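Local coordinates for protein UDP-N-Acetylglucosamine 2-Epimerase (Thermus thermophilus, PDB 1V4V) that probably catalyses the reversible epimerisation of UDP-N-acetylglucosamine to UDP-N-acetylmannosamine at C2 of the sugar, at residues R7-F12 and K88-D93; Y200-M205 and R273-L278; L52-I57 and L183-L188; I171-Q176 and P371-P376. All blocks are in the same frame, centred on the assembly; numbering follows the deposited sequence. Where two conformers were deposited one is given.

Interaction 1: R7-F12 and K88-D93; sequences RVVLAF and KEMGAD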
loop_
_atom_site.group_PDB
_atom_site.type_symbol
_atom_site.label_atom_id
_atom_site.label_comp_id
_atom_site.label_asym_id
_atom_site.label_seq_id
_atom_site.Cartn_x
_atom_site.Cartn_y
_atom_site.Cartn_z
ATOM N N ARG A 7 20.740 12.651 -2.805
ATOM C CA ARG A 7 21.075 11.378 -2.186
ATOM C C ARG A 7 19.960 10.358 -2.406
ATOM O O ARG A 7 18.783 10.643 -2.174
ATOM C CB ARG A 7 21.340 11.577 -0.691
ATOM C CG ARG A 7 22.366 12.675 -0.396
ATOM C CD ARG A 7 22.823 12.647 1.057
ATOM N NE ARG A 7 23.485 13.885 1.468
ATOM C CZ ARG A 7 24.544 14.420 0.864
ATOM N NH1 ARG A 7 25.084 13.835 -0.196
ATOM N NH2 ARG A 7 25.067 15.549 1.324
ATOM N N VAL A 8 20.339 9.170 -2.867
ATOM C CA VAL A 8 19.380 8.102 -3.135
ATOM C C VAL A 8 19.711 6.911 -2.252
ATOM O O VAL A 8 20.752 6.278 -2.408
ATOM C CB VAL A 8 19.439 7.665 -4.615
ATOM C CG1 VAL A 8 18.410 6.571 -4.886
ATOM C CG2 VAL A 8 19.186 8.859 -5.507
ATOM N N VAL A 9 18.818 6.609 -1.319
ATOM C CA VAL A 9 19.043 5.504 -0.406
ATOM C C VAL A 9 18.391 4.214 -0.886
ATOM O O VAL A 9 17.194 4.184 -1.176
ATOM C CB VAL A 9 18.506 5.839 1.014
ATOM C CG1 VAL A 9 18.725 4.657 1.962
ATOM C CG2 VAL A 9 19.213 7.085 1.561
ATOM N N LEU A 10 19.195 3.164 -0.996
ATOM C CA LEU A 10 18.683 1.856 -1.382
ATOM C C LEU A 10 18.566 1.092 -0.073
ATOM O O LEU A 10 19.559 0.888 0.622
ATOM C CB LEU A 10 19.652 1.129 -2.322
ATOM C CG LEU A 10 19.822 1.719 -3.718
ATOM C CD1 LEU A 10 20.674 2.981 -3.645
ATOM C CD2 LEU A 10 20.491 0.688 -4.619
ATOM N N ALA A 11 17.348 0.687 0.270
ATOM C CA ALA A 11 17.110 -0.032 1.510
ATOM C C ALA A 11 16.674 -1.469 1.245
ATOM O O ALA A 11 15.681 -1.700 0.566
ATOM C CB ALA A 11 16.044 0.695 2.317
ATOM N N PHE A 12 17.430 -2.420 1.781
ATOM C CA PHE A 12 17.130 -3.841 1.614
ATOM C C PHE A 12 17.769 -4.631 2.750
ATOM O O PHE A 12 18.653 -4.121 3.444
ATOM C CB PHE A 12 17.632 -4.321 0.252
ATOM C CG PHE A 12 19.064 -3.971 -0.027
ATOM C CD1 PHE A 12 20.097 -4.754 0.475
ATOM C CD2 PHE A 12 19.380 -2.842 -0.780
ATOM C CE1 PHE A 12 21.430 -4.420 0.231
ATOM C CE2 PHE A 12 20.711 -2.497 -1.030
ATOM C CZ PHE A 12 21.737 -3.287 -0.525
ATOM N N LYS A 88 15.849 10.176 7.300
ATOM C CA LYS A 88 15.908 11.614 7.510
ATOM C C LYS A 88 17.340 12.038 7.845
ATOM O O LYS A 88 17.846 13.025 7.307
ATOM C CB LYS A 88 14.957 12.006 8.643
ATOM C CG LYS A 88 14.684 13.496 8.759
ATOM C CD LYS A 88 13.734 13.779 9.916
ATOM C CE LYS A 88 13.451 15.266 10.057
ATOM N NZ LYS A 88 12.590 15.555 11.244
ATOM N N GLU A 89 17.989 11.283 8.725
ATOM C CA GLU A 89 19.359 11.584 9.133
ATOM C C GLU A 89 20.364 11.372 8.001
ATOM O O GLU A 89 21.415 12.013 7.968
ATOM C CB GLU A 89 19.746 10.741 10.351
ATOM C CG GLU A 89 18.963 11.093 11.611
ATOM C CD GLU A 89 19.377 10.275 12.823
ATOM O OE1 GLU A 89 18.821 10.510 13.915
ATOM O OE2 GLU A 89 20.258 9.402 12.688
HETATM N N MSE A 90 20.043 10.470 7.078
HETATM C CA MSE A 90 20.916 10.204 5.938
HETATM C C MSE A 90 20.693 11.258 4.853
HETATM O O MSE A 90 21.422 11.296 3.859
HETATM C CB MSE A 90 20.644 8.809 5.359
HETATM C CG MSE A 90 21.047 7.663 6.268
HETATM SE SE MSE A 90 20.332 5.951 5.651
HETATM C CE MSE A 90 21.836 5.386 4.554
ATOM N N GLY A 91 19.675 12.096 5.047
ATOM C CA GLY A 91 19.364 13.151 4.092
ATOM C C GLY A 91 18.844 12.673 2.748
ATOM O O GLY A 91 19.067 13.311 1.715
ATOM N N ALA A 92 18.120 11.558 2.757
ATOM C CA ALA A 92 17.588 10.983 1.527
ATOM C C ALA A 92 16.654 11.887 0.734
ATOM O O ALA A 92 15.724 12.478 1.284
ATOM C CB ALA A 92 16.873 9.653 1.842
ATOM N N ASP A 93 16.907 11.977 -0.569
ATOM C CA ASP A 93 16.077 12.763 -1.473
ATOM C C ASP A 93 15.192 11.807 -2.262
ATOM O O ASP A 93 14.226 12.215 -2.915
ATOM C CB ASP A 93 16.940 13.577 -2.441
ATOM C CG ASP A 93 17.677 14.707 -1.752
ATOM O OD1 ASP A 93 18.897 14.577 -1.513
ATOM O OD2 ASP A 93 17.023 15.723 -1.441
#
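The chi1 of Asp93 (-70°) sets CG anti to its own carbonyl carbon and beside its own N, on the side where the backbone of Arg7 passes. OD1 then accepts the amide of Arg7 on its anti lone pair: Arg7 N to Asp93 OD1 is 3.0 Å, with an angle of 158° at the hydrogen. The same residue returns a bond through its backbone, Asp93 N to Arg7 O at 2.8 Å, so a single aspartate holds both the N-H and the C=O of Arg7. An alanine in place of Asp93 has no carboxylate, so the amide of Arg7 would probably be left without its acceptor here and the bond from the residue's own N to Arg7 O would have to hold this end alone.

The Arg7 chain, extended from CG to NE, runs past the turn that ends helix 72-89, with CD 3.4 Å from Met90 O and CB 3.7 Å from Gly91 O. That turn is a Schellman motif in which Gly91 takes the positive phi. Deeper in, Val9 CG2 presses on Ala92 CB at 3.5 Å, tighter than usual, while its CG1 faces CE of selenomethionine Met90 at 4.1 Å. The turn delivers the chain to strand 94-98, which pairs with strand 6-12 in the N-terminal parallel sheet of this GT-B fold. The guanidinium and carboxylate do not pair: Arg7 NE lies 5.5 Å from Asp93 OD1 and the planes differ by 52°. The attraction between the charges is therefore likely to be diffuse, with the neutral amide of Arg7 making the directed bond to the carboxylate.

Interaction 2: Y200-M205 and R273-L278; sequences YVTVTM and RASLLL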
loop_
_atom_site.group_PDB
_atom_site.type_symbol
_atom_site.label_atom_id
_atom_site.label_comp_id
_atom_site.label_asym_id
_atom_site.label_seq_id
_atom_site.Cartn_x
_atom_site.Cartn_y
_atom_site.Cartn_z
ATOM N N TYR A 200 35.388 -25.000 -22.073
ATOM C CA TYR A 200 34.643 -25.652 -21.007
ATOM C C TYR A 200 33.158 -25.801 -21.282
ATOM O O TYR A 200 32.580 -25.066 -22.081
ATOM C CB TYR A 200 34.756 -24.861 -19.703
ATOM C CG TYR A 200 36.159 -24.462 -19.316
ATOM C CD1 TYR A 200 36.595 -23.146 -19.474
ATOM C CD2 TYR A 200 37.042 -25.391 -18.773
ATOM C CE1 TYR A 200 37.880 -22.763 -19.094
ATOM C CE2 TYR A 200 38.333 -25.021 -18.392
ATOM C CZ TYR A 200 38.741 -23.706 -18.554
ATOM O OH TYR A 200 40.009 -23.332 -18.167
ATOM N N VAL A 201 32.570 -26.776 -20.598
ATOM C CA VAL A 201 31.135 -27.023 -20.622
ATOM C C VAL A 201 30.818 -27.096 -19.133
ATOM O O VAL A 201 31.414 -27.899 -18.414
ATOM C CB VAL A 201 30.758 -28.377 -21.266
ATOM C CG1 VAL A 201 29.277 -28.661 -21.031
ATOM C CG2 VAL A 201 31.041 -28.340 -22.769
ATOM N N THR A 202 29.917 -26.243 -18.660
ATOM C CA THR A 202 29.561 -26.271 -17.246
ATOM C C THR A 202 28.389 -27.212 -17.062
ATOM O O THR A 202 27.430 -27.185 -17.839
ATOM C CB THR A 202 29.178 -24.870 -16.722
ATOM O OG1 THR A 202 30.315 -24.002 -16.791
ATOM C CG2 THR A 202 28.705 -24.954 -15.267
ATOM N N VAL A 203 28.487 -28.069 -16.051
ATOM C CA VAL A 203 27.429 -29.027 -15.761
ATOM C C VAL A 203 26.887 -28.829 -14.356
ATOM O O VAL A 203 27.652 -28.604 -13.410
ATOM C CB VAL A 203 27.931 -30.484 -15.885
ATOM C CG1 VAL A 203 26.835 -31.447 -15.453
ATOM C CG2 VAL A 203 28.354 -30.782 -17.319
ATOM N N THR A 204 25.566 -28.927 -14.239
ATOM C CA THR A 204 24.872 -28.777 -12.963
ATOM C C THR A 204 23.619 -29.670 -12.919
ATOM O O THR A 204 22.746 -29.596 -13.793
ATOM C CB THR A 204 24.473 -27.294 -12.724
ATOM O OG1 THR A 204 25.408 -26.690 -11.823
ATOM C CG2 THR A 204 23.062 -27.172 -12.165
HETATM N N MSE A 205 23.551 -30.557 -11.929
HETATM C CA MSE A 205 22.381 -31.441 -11.760
HETATM C C MSE A 205 22.032 -31.499 -10.283
HETATM O O MSE A 205 22.842 -31.955 -9.468
HETATM C CB MSE A 205 22.755 -32.847 -12.264
HETATM C CG MSE A 205 22.885 -32.980 -13.803
HETATM SE SE MSE A 205 22.771 -34.811 -14.395
HETATM C CE MSE A 205 24.486 -35.354 -13.806
ATOM N N ARG A 273 30.321 -17.969 -17.902
ATOM C CA ARG A 273 30.700 -17.029 -18.947
ATOM C C ARG A 273 31.852 -17.571 -19.796
ATOM O O ARG A 273 31.928 -17.306 -20.996
ATOM C CB ARG A 273 31.094 -15.683 -18.334
ATOM C CG ARG A 273 31.312 -14.589 -19.367
ATOM C CD ARG A 273 31.684 -13.263 -18.719
ATOM N NE ARG A 273 32.998 -13.316 -18.089
ATOM C CZ ARG A 273 33.621 -12.265 -17.565
ATOM N NH1 ARG A 273 33.045 -11.070 -17.593
ATOM N NH2 ARG A 273 34.823 -12.408 -17.024
ATOM N N ALA A 274 32.740 -18.340 -19.175
ATOM C CA ALA A 274 33.883 -18.910 -19.892
ATOM C C ALA A 274 33.552 -20.234 -20.579
ATOM O O ALA A 274 34.422 -20.854 -21.190
ATOM C CB ALA A 274 35.047 -19.119 -18.924
ATOM N N SER A 275 32.297 -20.663 -20.490
ATOM C CA SER A 275 31.889 -21.935 -21.077
ATOM C C SER A 275 31.177 -21.807 -22.420
ATOM O O SER A 275 30.563 -20.781 -22.718
ATOM C CB SER A 275 30.987 -22.693 -20.100
ATOM O OG SER A 275 31.664 -22.949 -18.878
ATOM N N LEU A 276 31.262 -22.871 -23.214
ATOM C CA LEU A 276 30.638 -22.929 -24.534
ATOM C C LEU A 276 29.178 -23.324 -24.392
ATOM O O LEU A 276 28.357 -23.064 -25.272
ATOM C CB LEU A 276 31.307 -24.007 -25.400
ATOM C CG LEU A 276 32.790 -23.960 -25.770
ATOM C CD1 LEU A 276 33.153 -25.226 -26.542
ATOM C CD2 LEU A 276 33.081 -22.734 -26.610
ATOM N N LEU A 277 28.867 -23.974 -23.278
ATOM C CA LEU A 277 27.522 -24.483 -23.054
ATOM C C LEU A 277 27.298 -24.798 -21.587
ATOM O O LEU A 277 28.237 -25.149 -20.872
ATOM C CB LEU A 277 27.353 -25.769 -23.864
ATOM C CG LEU A 277 26.155 -26.685 -23.627
ATOM C CD1 LEU A 277 24.917 -26.036 -24.225
ATOM C CD2 LEU A 277 26.406 -28.057 -24.266
ATOM N N LEU A 278 26.046 -24.666 -21.156
ATOM C CA LEU A 278 25.642 -24.989 -19.790
ATOM C C LEU A 278 24.644 -26.141 -19.862
ATOM O O LEU A 278 23.665 -26.075 -20.611
ATOM C CB LEU A 278 24.953 -23.800 -19.108
ATOM C CG LEU A 278 24.262 -24.189 -17.792
ATOM C CD1 LEU A 278 25.320 -24.612 -16.767
ATOM C CD2 LEU A 278 23.425 -23.026 -17.259
HETATM O O HOH W 1 34.796 -22.525 -23.255
#
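Tyr200 to Thr202 meet Ser275 to Leu278 as adjacent parallel strands, 200-203 and 275-280, inside the six-stranded sheet of the C-terminal domain. The evidence is two backbone bonds. Leu276 N reaches Tyr200 O at 2.8 Å with an angle of 172° at the hydrogen, and Thr202 N reaches Leu277 O at 3.0 Å; both donors arrive nearly along the C=O axis. Between them the register slips by one residue, since Tyr200 lies nearest Ser275 but Val201 nearest Leu277, and the chain turns a corner at Leu276. Leu277 N, buried here, finds no partner.

Side chains add a third bond. Thr202 OG1 stands anti to its carbonyl carbon (chi1 -64°) and donates to Ser275 OG at 2.7 Å, which is in turn bonded to Leu271 O of helix 265-273. The other branch of the threonine, CG2, packs on Leu278 CD1 at 3.7 Å. At the start of the strand Tyr200 CD1 has Ala274 O in plane at its ring edge, 3.6 Å away, while its hydroxyl is bonded to Pro196 O. A water takes the Tyr200 amide and donates to Ala274 O, bridging the strand entries.

Strand 232-236 flanks 200-203 on its other side, through backbone bonds of Val201 and Val203 to Val234. Helix 265-273 lies against Thr202 and Leu278 through Leu271 and Met272, and helix 214-227 covers Val203 through Leu221.

Interaction 3: L52-I57 and L183-L188; sequences LSLFGI and LLAAKL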
loop_
_atom_site.group_PDB
_atom_site.type_symbol
_atom_site.label_atom_id
_atom_site.label_comp_id
_atom_site.label_asym_id
_atom_site.label_seq_id
_atom_site.Cartn_x
_atom_site.Cartn_y
_atom_site.Cartn_z
ATOM N N LEU A 52 27.596 -7.986 -0.480
ATOM C CA LEU A 52 27.801 -6.749 -1.220
ATOM C C LEU A 52 29.267 -6.569 -1.609
ATOM O O LEU A 52 29.587 -5.776 -2.491
ATOM C CB LEU A 52 27.326 -5.554 -0.388
ATOM C CG LEU A 52 25.806 -5.379 -0.288
ATOM C CD1 LEU A 52 25.460 -4.331 0.764
ATOM C CD2 LEU A 52 25.258 -4.975 -1.649
ATOM N N SER A 53 30.152 -7.315 -0.953
ATOM C CA SER A 53 31.586 -7.231 -1.231
ATOM C C SER A 53 31.933 -7.555 -2.677
ATOM O O SER A 53 32.747 -6.862 -3.290
ATOM C CB SER A 53 32.367 -8.164 -0.303
ATOM O OG SER A 53 32.305 -7.713 1.040
ATOM N N LEU A 54 31.325 -8.607 -3.220
ATOM C CA LEU A 54 31.583 -9.003 -4.601
ATOM C C LEU A 54 31.414 -7.838 -5.554
ATOM O O LEU A 54 32.194 -7.676 -6.488
ATOM C CB LEU A 54 30.635 -10.119 -5.050
ATOM C CG LEU A 54 30.669 -10.377 -6.569
ATOM C CD1 LEU A 54 31.976 -11.067 -6.941
ATOM C CD2 LEU A 54 29.489 -11.224 -6.998
ATOM N N PHE A 55 30.386 -7.029 -5.320
ATOM C CA PHE A 55 30.107 -5.896 -6.191
ATOM C C PHE A 55 30.847 -4.630 -5.793
ATOM O O PHE A 55 30.668 -3.585 -6.411
ATOM C CB PHE A 55 28.600 -5.623 -6.227
ATOM C CG PHE A 55 27.769 -6.859 -6.428
ATOM C CD1 PHE A 55 27.289 -7.575 -5.337
ATOM C CD2 PHE A 55 27.486 -7.322 -7.710
ATOM C CE1 PHE A 55 26.538 -8.737 -5.518
ATOM C CE2 PHE A 55 26.737 -8.482 -7.902
ATOM C CZ PHE A 55 26.262 -9.191 -6.803
ATOM N N GLY A 56 31.680 -4.727 -4.764
ATOM C CA GLY A 56 32.434 -3.571 -4.314
ATOM C C GLY A 56 31.552 -2.498 -3.704
ATOM O O GLY A 56 31.743 -1.306 -3.957
ATOM N N ILE A 57 30.590 -2.925 -2.891
ATOM C CA ILE A 57 29.656 -2.012 -2.236
ATOM C C ILE A 57 29.696 -2.187 -0.719
ATOM O O ILE A 57 29.785 -3.305 -0.216
ATOM C CB ILE A 57 28.206 -2.262 -2.734
ATOM C CG1 ILE A 57 28.110 -1.953 -4.228
ATOM C CG2 ILE A 57 27.214 -1.390 -1.959
ATOM C CD1 ILE A 57 26.784 -2.349 -4.856
ATOM N N LEU A 183 25.774 -10.591 -15.070
ATOM C CA LEU A 183 26.845 -10.045 -15.897
ATOM C C LEU A 183 27.921 -9.405 -15.026
ATOM O O LEU A 183 29.118 -9.559 -15.281
ATOM C CB LEU A 183 26.289 -9.006 -16.871
ATOM C CG LEU A 183 25.380 -9.530 -17.985
ATOM C CD1 LEU A 183 24.740 -8.363 -18.727
ATOM C CD2 LEU A 183 26.199 -10.387 -18.943
ATOM N N LEU A 184 27.488 -8.686 -13.994
ATOM C CA LEU A 184 28.411 -8.029 -13.074
ATOM C C LEU A 184 29.179 -9.067 -12.254
ATOM O O LEU A 184 30.400 -8.972 -12.097
ATOM C CB LEU A 184 27.636 -7.095 -12.138
ATOM C CG LEU A 184 28.417 -6.349 -11.052
ATOM C CD1 LEU A 184 29.551 -5.552 -11.676
ATOM C CD2 LEU A 184 27.467 -5.428 -10.294
ATOM N N ALA A 185 28.461 -10.059 -11.737
ATOM C CA ALA A 185 29.080 -11.103 -10.935
ATOM C C ALA A 185 30.120 -11.862 -11.756
ATOM O O ALA A 185 31.181 -12.225 -11.244
ATOM C CB ALA A 185 28.020 -12.066 -10.416
ATOM N N ALA A 186 29.818 -12.089 -13.032
ATOM C CA ALA A 186 30.742 -12.813 -13.902
ATOM C C ALA A 186 32.024 -12.016 -14.102
ATOM O O ALA A 186 33.125 -12.569 -14.074
ATOM C CB ALA A 186 30.090 -13.090 -15.244
ATOM N N LYS A 187 31.870 -10.713 -14.303
ATOM C CA LYS A 187 33.005 -9.828 -14.515
ATOM C C LYS A 187 33.892 -9.699 -13.281
ATOM O O LYS A 187 35.117 -9.713 -13.385
ATOM C CB LYS A 187 32.509 -8.440 -14.933
ATOM C CG LYS A 187 33.612 -7.403 -15.046
ATOM C CD LYS A 187 33.060 -6.032 -15.391
ATOM C CE LYS A 187 34.173 -4.995 -15.399
ATOM N NZ LYS A 187 34.872 -4.935 -14.082
ATOM N N LEU A 188 33.267 -9.573 -12.116
ATOM C CA LEU A 188 33.999 -9.413 -10.862
ATOM C C LEU A 188 34.470 -10.729 -10.260
ATOM O O LEU A 188 35.394 -10.753 -9.445
ATOM C CB LEU A 188 33.122 -8.676 -9.842
ATOM C CG LEU A 188 32.650 -7.282 -10.263
ATOM C CD1 LEU A 188 31.710 -6.718 -9.210
ATOM C CD2 LEU A 188 33.854 -6.371 -10.459
#
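Leu54 and Phe55 rest on Leu184, Ala185 and Leu188, joining the end of helix 45-53 in the N-terminal half of the GT-B fold to helix 177-188, which leads towards the C-terminal sheet. The first helix closes in a Schellman motif: Gly56 turns to positive phi, and Ile57 N and Gly56 N bond back to Leu52 O and Ser53 O, at 3.0 and 2.8 Å. No hydrogen bond crosses the contact.

Apolar branch contacts come first. Leu54 CG is anti to the backbone N (chi1 168°), and its two methyls divide the helix face: CD2 meets Ala185 CB at 3.8 Å and CD1 meets Leu188 CB at 3.9 Å.

The aromatic contacts centre on Phe55. Leu54 CD2 lies over one ring face, 3.8 Å above the plane and offset toward the rim, while Leu184 CG sits in plane at the edge, 3.6 Å from Phe55 CD2. An alanine in place of Phe55 would probably open a gap beside Leu184 and leave its isobutyl group freer to turn. Leu26 of helix 15-29 touches Leu184, and Tyr265 of helix 265-273 touches Ala185, so helix 177-188 is in contact with both halves of the protein.

Side chain against backbone is the third kind, borne by Leu188, whose CD1 methyl reaches past the Leu54 carbonyl to lie 3.5 Å from Phe55 CA.

Interaction 4: I171-Q176 and P371-P376; sequences ILVTGQ and PEDWLP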
loop_
_atom_site.group_PDB
_atom_site.type_symbol
_atom_site.label_atom_id
_atom_site.label_comp_id
_atom_site.label_asym_id
_atom_site.label_seq_id
_atom_site.Cartn_x
_atom_site.Cartn_y
_atom_site.Cartn_z
ATOM N N ILE A 171 5.093 4.684 -14.151
ATOM C CA ILE A 171 5.574 3.326 -14.400
ATOM C C ILE A 171 6.603 3.299 -15.525
ATOM O O ILE A 171 6.412 3.929 -16.564
ATOM C CB ILE A 171 4.425 2.383 -14.812
ATOM C CG1 ILE A 171 3.316 2.412 -13.758
ATOM C CG2 ILE A 171 4.958 0.962 -14.992
ATOM C CD1 ILE A 171 2.038 1.742 -14.206
ATOM N N LEU A 172 7.685 2.558 -15.305
ATOM C CA LEU A 172 8.749 2.400 -16.294
ATOM C C LEU A 172 9.034 0.904 -16.424
ATOM O O LEU A 172 9.284 0.241 -15.426
ATOM C CB LEU A 172 10.022 3.118 -15.829
ATOM C CG LEU A 172 11.262 3.006 -16.725
ATOM C CD1 LEU A 172 11.036 3.780 -18.014
ATOM C CD2 LEU A 172 12.477 3.568 -15.999
ATOM N N VAL A 173 8.969 0.368 -17.639
ATOM C CA VAL A 173 9.257 -1.053 -17.851
ATOM C C VAL A 173 10.767 -1.126 -18.036
ATOM O O VAL A 173 11.309 -0.577 -18.991
ATOM C CB VAL A 173 8.547 -1.599 -19.104
ATOM C CG1 VAL A 173 8.916 -3.055 -19.316
ATOM C CG2 VAL A 173 7.042 -1.469 -18.940
ATOM N N THR A 174 11.442 -1.819 -17.123
ATOM C CA THR A 174 12.896 -1.889 -17.150
ATOM C C THR A 174 13.529 -3.228 -17.502
ATOM O O THR A 174 14.691 -3.273 -17.900
ATOM C CB THR A 174 13.462 -1.496 -15.778
ATOM O OG1 THR A 174 13.048 -2.470 -14.809
ATOM C CG2 THR A 174 12.949 -0.122 -15.355
ATOM N N GLY A 175 12.773 -4.310 -17.362
ATOM C CA GLY A 175 13.345 -5.626 -17.586
ATOM C C GLY A 175 13.897 -5.983 -16.213
ATOM O O GLY A 175 13.776 -5.178 -15.288
ATOM N N GLN A 176 14.512 -7.151 -16.055
ATOM C CA GLN A 176 15.021 -7.538 -14.742
ATOM C C GLN A 176 16.457 -7.127 -14.428
ATOM O O GLN A 176 17.369 -7.363 -15.220
ATOM C CB GLN A 176 14.877 -9.051 -14.561
ATOM C CG GLN A 176 13.447 -9.545 -14.688
ATOM C CD GLN A 176 13.268 -10.953 -14.149
ATOM O OE1 GLN A 176 12.370 -11.685 -14.574
ATOM N NE2 GLN A 176 14.116 -11.336 -13.198
ATOM N N PRO A 371 14.132 7.775 -19.373
ATOM C CA PRO A 371 14.668 6.723 -20.240
ATOM C C PRO A 371 13.530 6.018 -20.964
ATOM O O PRO A 371 12.377 6.098 -20.540
ATOM C CB PRO A 371 15.391 5.806 -19.256
ATOM C CG PRO A 371 14.533 5.911 -18.031
ATOM C CD PRO A 371 14.270 7.406 -17.953
ATOM N N GLU A 372 13.849 5.341 -22.060
ATOM C CA GLU A 372 12.837 4.615 -22.817
ATOM C C GLU A 372 12.651 3.237 -22.192
ATOM O O GLU A 372 13.598 2.658 -21.664
ATOM C CB GLU A 372 13.266 4.470 -24.281
ATOM C CG GLU A 372 13.499 5.794 -24.991
ATOM C CD GLU A 372 13.787 5.624 -26.471
ATOM O OE1 GLU A 372 14.745 4.896 -26.815
ATOM O OE2 GLU A 372 13.056 6.221 -27.292
ATOM N N ASP A 373 11.428 2.722 -22.252
ATOM C CA ASP A 373 11.113 1.410 -21.691
ATOM C C ASP A 373 11.793 0.267 -22.436
ATOM O O ASP A 373 11.961 0.316 -23.656
ATOM C CB ASP A 373 9.603 1.155 -21.729
ATOM C CG ASP A 373 8.820 2.103 -20.848
ATOM O OD1 ASP A 373 9.260 2.361 -19.710
ATOM O OD2 ASP A 373 7.749 2.572 -21.286
ATOM N N TRP A 374 12.167 -0.764 -21.687
ATOM C CA TRP A 374 12.779 -1.952 -22.266
ATOM C C TRP A 374 11.677 -2.631 -23.069
ATOM O O TRP A 374 10.523 -2.663 -22.640
ATOM C CB TRP A 374 13.266 -2.891 -21.157
ATOM C CG TRP A 374 13.641 -4.275 -21.630
ATOM C CD1 TRP A 374 14.755 -4.634 -22.338
ATOM C CD2 TRP A 374 12.894 -5.482 -21.419
ATOM N NE1 TRP A 374 14.748 -5.993 -22.578
ATOM C CE2 TRP A 374 13.616 -6.535 -22.026
ATOM C CE3 TRP A 374 11.684 -5.775 -20.775
ATOM C CZ2 TRP A 374 13.167 -7.861 -22.008
ATOM C CZ3 TRP A 374 11.235 -7.096 -20.756
ATOM C CH2 TRP A 374 11.979 -8.123 -21.372
ATOM N N LEU A 375 12.026 -3.170 -24.230
ATOM C CA LEU A 375 11.042 -3.840 -25.065
ATOM C C LEU A 375 11.301 -5.336 -25.134
ATOM O O LEU A 375 12.419 -5.766 -25.410
ATOM C CB LEU A 375 11.062 -3.251 -26.479
ATOM C CG LEU A 375 10.540 -1.820 -26.624
ATOM C CD1 LEU A 375 10.782 -1.326 -28.041
ATOM C CD2 LEU A 375 9.054 -1.783 -26.286
ATOM N N PRO A 376 10.272 -6.151 -24.864
ATOM C CA PRO A 376 10.436 -7.604 -24.915
ATOM C C PRO A 376 10.423 -8.087 -26.365
ATOM O O PRO A 376 10.267 -7.233 -27.263
ATOM C CB PRO A 376 9.239 -8.111 -24.120
ATOM C CG PRO A 376 8.185 -7.111 -24.455
ATOM C CD PRO A 376 8.931 -5.791 -24.366
ATOM O OXT PRO A 376 10.569 -9.306 -26.585
HETATM O O HOH W 2 5.931 2.324 -18.847
#
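Val173 gives both its backbone polar groups to the C-terminal tail. Its amide donates to Asp373 OD1 at 2.9 Å with an angle of 148° at the hydrogen, approaching from above the carboxylate plane. Its carbonyl accepts Trp374 N, Val173 O to Trp374 N being 2.8 Å at a straighter 165°, though the donor is tilted well out of the carbonyl plane. Asp373 OD1 has a second partner in the salt bridge to Arg370 NH1, so a cation and an amide share one oxygen, at least in the conformer of Asp373 described here. Asp373 OD2 and Ile171 O both lie within bonding distance of one water, at 3.1 and 2.8 Å, but that water has more acceptors around it than protons to give.

The element gripped in this way is strand 171-173, the last of the seven in the N-terminal parallel sheet. Leu172 spends its backbone bonds on Asp150 and Ala152 of the neighbouring strand, leaving Val173 to face the tail, which follows helix 353-364 and runs 42° from the direction of residues 172 to 175. That the end of the chain returns to pack on the N-terminal domain is a known feature of GT-B enzymes.

Beyond the strand, Thr174 OG1 donates to Gly175 O at 2.8 Å, in the carbonyl plane and on a lone pair. Gly175 CA lies over the Trp374 ring, offset toward the rim and 3.6 Å from CE3, where a CB would be tight against CD2 of the indole and, at these backbone angles, jammed against Thr174 O. Pro376 N occupies the opposite ring face. At the other end, Leu172 CD2 meets Pro371 CG at 3.7 Å.

Interactions 1 and 4 reach the same N-terminal sheet, with centres 24 Å apart: interaction 1 is a surface contact at the start of an inner strand, interaction 4 a buried one on an outermost strand. In both an aspartate carboxylate accepts a strand amide while a backbone bond is made beside it. Interaction 2 is also buried but belongs to the other sheet, on the opposite side of the chain's centre from interaction 1, and relies on strand pairing. Interaction 3, partly buried and without a hydrogen bond across it, lies between: Leu52 CD2 touches Phe12 CZ of interaction 1, and Lys187 touches Arg273 of interaction 2. Helix 177-188 follows strand 171-173 of interaction 4 in the chain.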